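Local coordinates for protein beta-glucoside phosphorylase BglX (Unidentified, PDB 5VQE) that probably cleaves beta-glucosides by transferring the glucosyl group to phosphate, as a glycoside phosphorylase of family GH3, at residues Pro196-Asp201 and Met208-Asn213. Numbering follows the deposited sequence.
Sequences PGDGVD and MSSVNN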
ATOM      1  N   PRO A 196      14.792   2.497  -0.824  1.00  8.59           N
ATOM      2  CA  PRO A 196      15.244   2.835  -2.175  1.00  9.29           C
ATOM      3  C   PRO A 196      14.582   2.079  -3.323  1.00 13.64           C
ATOM      4  O   PRO A 196      15.036   2.224  -4.460  1.00 13.76           O
ATOM      5  CB  PRO A 196      16.737   2.494  -2.114  1.00 11.95           C
ATOM      6  CG  PRO A 196      16.782   1.321  -1.243  1.00 11.46           C
ATOM      7  CD  PRO A 196      15.780   1.648  -0.142  1.00 12.77           C
ATOM      8  N   GLY A 197      13.556   1.281  -3.041  1.00 12.76           N
ATOM      9  CA  GLY A 197      12.735   0.736  -4.101  1.00 12.60           C
ATOM     10  C   GLY A 197      12.503  -0.755  -4.032  1.00 12.06           C
ATOM     11  O   GLY A 197      13.418  -1.548  -4.275  1.00 13.00           O
ATOM     12  N   ASP A 198      11.274  -1.160  -3.728  1.00 10.19           N
ATOM     13  CA  ASP A 198      10.960  -2.572  -3.803  1.00 12.00           C
ATOM     14  C   ASP A 198      10.644  -2.963  -5.247  1.00 13.62           C
ATOM     15  O   ASP A 198      10.420  -2.116  -6.123  1.00 14.16           O
ATOM     16  CB  ASP A 198       9.793  -2.922  -2.883  1.00 13.96           C
ATOM     17  CG  ASP A 198       9.940  -4.306  -2.272  1.00 17.58           C
ATOM     18  OD1 ASP A 198      10.633  -5.152  -2.885  1.00 12.83           O
ATOM     19  OD2 ASP A 198       9.394  -4.542  -1.172  1.00 16.29           O
ATOM     20  N   GLY A 199      10.647  -4.273  -5.494  1.00 11.48           N
ATOM     21  CA  GLY A 199      10.244  -4.826  -6.770  1.00 14.15           C
ATOM     22  C   GLY A 199      11.346  -5.484  -7.576  1.00 14.71           C
ATOM     23  O   GLY A 199      11.039  -6.099  -8.603  1.00 14.39           O
ATOM     24  N   VAL A 200      12.610  -5.364  -7.170  1.00 14.29           N
ATOM     25  CA  VAL A 200      13.708  -6.059  -7.846  1.00 16.71           C
ATOM     26  C   VAL A 200      13.900  -7.454  -7.268  1.00 16.47           C
ATOM     27  O   VAL A 200      13.925  -8.447  -7.998  1.00 18.43           O
ATOM     28  CB  VAL A 200      15.003  -5.220  -7.741  1.00 15.05           C
ATOM     29  CG1 VAL A 200      16.171  -5.935  -8.386  1.00 16.33           C
ATOM     30  CG2 VAL A 200      14.807  -3.855  -8.395  1.00 16.64           C
ATOM     31  N   ASP A 201      14.034  -7.529  -5.949  1.00 14.26           N
ATOM     32  CA  ASP A 201      14.074  -8.779  -5.213  1.00 17.25           C
ATOM     33  C   ASP A 201      12.724  -9.493  -5.331  1.00 17.98           C
ATOM     34  O   ASP A 201      11.733  -8.930  -5.808  1.00 19.08           O
ATOM     35  CB  ASP A 201      14.412  -8.489  -3.749  1.00 16.61           C
ATOM     36  CG  ASP A 201      15.126  -9.638  -3.056  1.00 23.33           C
ATOM     37  OD1 ASP A 201      15.029 -10.797  -3.529  1.00 19.88           O
ATOM     38  OD2 ASP A 201      15.776  -9.368  -2.014  1.00 19.50           O
ATOM     39  N   MET A 208      12.859 -10.042   6.235  1.00 23.31           N
ATOM     40  CA  MET A 208      14.304  -9.986   6.039  1.00 23.79           C
ATOM     41  C   MET A 208      14.614  -8.613   5.453  1.00 21.27           C
ATOM     42  O   MET A 208      13.701  -7.846   5.139  1.00 20.31           O
ATOM     43  CB  MET A 208      14.769 -11.105   5.116  1.00 26.02           C
ATOM     44  CG  MET A 208      13.951 -11.180   3.831  1.00 30.68           C
ATOM     45  SD  MET A 208      14.733 -12.194   2.573  1.00 32.26           S
ATOM     46  CE  MET A 208      16.100 -11.110   2.164  1.00 35.58           C
ATOM     47  N   SER A 209      15.903  -8.294   5.325  1.00 19.02           N
ATOM     48  CA  SER A 209      16.303  -7.091   4.595  1.00 19.88           C
ATOM     49  C   SER A 209      16.464  -7.464   3.123  1.00 24.84           C
ATOM     50  O   SER A 209      17.489  -8.018   2.715  1.00 17.19           O
ATOM     51  CB  SER A 209      17.581  -6.492   5.168  1.00 24.22           C
ATOM     52  OG  SER A 209      17.947  -5.337   4.428  1.00 22.40           O
ATOM     53  N   SER A 210      15.446  -7.161   2.320  1.00 19.83           N
ATOM     54  CA  SER A 210      15.485  -7.494   0.906  1.00 18.38           C
ATOM     55  C   SER A 210      16.428  -6.535   0.174  1.00 18.81           C
ATOM     56  O   SER A 210      16.856  -5.509   0.710  1.00 15.12           O
ATOM     57  CB  SER A 210      14.074  -7.474   0.318  1.00 19.73           C
ATOM     58  OG  SER A 210      13.493  -6.187   0.373  1.00 17.76           O
ATOM     59  N   VAL A 211      16.785  -6.897  -1.056  1.00 16.17           N
ATOM     60  CA  VAL A 211      17.928  -6.289  -1.735  1.00 15.69           C
ATOM     61  C   VAL A 211      17.526  -5.853  -3.136  1.00 16.85           C
ATOM     62  O   VAL A 211      17.098  -6.679  -3.954  1.00 20.23           O
ATOM     63  CB  VAL A 211      19.128  -7.250  -1.794  1.00 18.35           C
ATOM     64  CG1 VAL A 211      20.347  -6.561  -2.391  1.00 15.93           C
ATOM     65  CG2 VAL A 211      19.452  -7.759  -0.406  1.00 21.32           C
ATOM     66  N   ASN A 212      17.671  -4.558  -3.410  1.00 15.82           N
ATOM     67  CA  ASN A 212      17.597  -3.997  -4.759  1.00 14.10           C
ATOM     68  C   ASN A 212      19.009  -4.072  -5.335  1.00 15.10           C
ATOM     69  O   ASN A 212      19.888  -3.292  -4.962  1.00 14.99           O
ATOM     70  CB  ASN A 212      17.056  -2.570  -4.692  1.00 12.04           C
ATOM     71  CG  ASN A 212      16.865  -1.935  -6.052  1.00 13.03           C
ATOM     72  OD1 ASN A 212      17.675  -2.110  -6.959  1.00 16.18           O
ATOM     73  ND2 ASN A 212      15.782  -1.173  -6.195  1.00 14.68           N
ATOM     74  N   ASN A 213      19.250  -5.045  -6.219  1.00 15.72           N
ATOM     75  CA  ASN A 213      20.602  -5.369  -6.661  1.00 15.64           C
ATOM     76  C   ASN A 213      20.907  -4.855  -8.065  1.00 17.53           C
ATOM     77  O   ASN A 213      21.870  -5.310  -8.698  1.00 16.41           O
ATOM     78  CB  ASN A 213      20.833  -6.880  -6.578  1.00 20.11           C
ATOM     79  CG  ASN A 213      20.022  -7.658  -7.590  1.00 30.75           C
ATOM     80  OD1 ASN A 213      18.883  -7.311  -7.896  1.00 32.24           O
ATOM     81  ND2 ASN A 213      20.609  -8.725  -8.118  1.00 36.05           N
TER
HETATM   82  O   HOH W   1      13.205  -5.542  -2.374  1.00 16.96           O
HETATM   83  O   HOH W   2      10.827  -6.367   0.244  1.00 20.28           O
HETATM   84  O   HOH W   3      16.691  -9.436  -7.765  1.00 34.32           O
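A buried, largely polar contact joins the loop 196-201 that leaves strand 191-195 to the short strand at 210-211, with N212 and D201 making its two direct hydrogen bonds. ND2 of N212 gives one to O of G197 at 3.1 Å, the donor tilted 24° from the carbonyl plane. CG of N212 stands anti to the backbone N (chi1 -177°), and the amide meets CG2 of V200, which lies 3.6 Å from ND2; the two side chains cross at about a right angle. OD1 of the same amide accepts from Q245. An alanine in place of N212 would probably leave the G197 carbonyl without this donor and Q245 NE2 without this acceptor, and open a gap beside V200. One residue earlier, on the strand itself, V211 N donates to the anti lone pair of D201 OD2 at 2.8 Å, an oxygen that also forms a salt bridge with R203. Both segments belong to the GH3 N-terminal domain, of TIM-barrel type, where strands 191-195 and 210-211 each pair in parallel with strand 237-244. A CB on G197 would jam against the carbonyl O of P196 and come close to ND2 of N212. The D198 side chain lies about 7 Å from the bound 2-fluoroglucose. Two waters link the D198 carboxylate to S210 OG: one donates to D198 OD1 and to the hydroxyl, the other donates to D198 OD2 and accepts from OG.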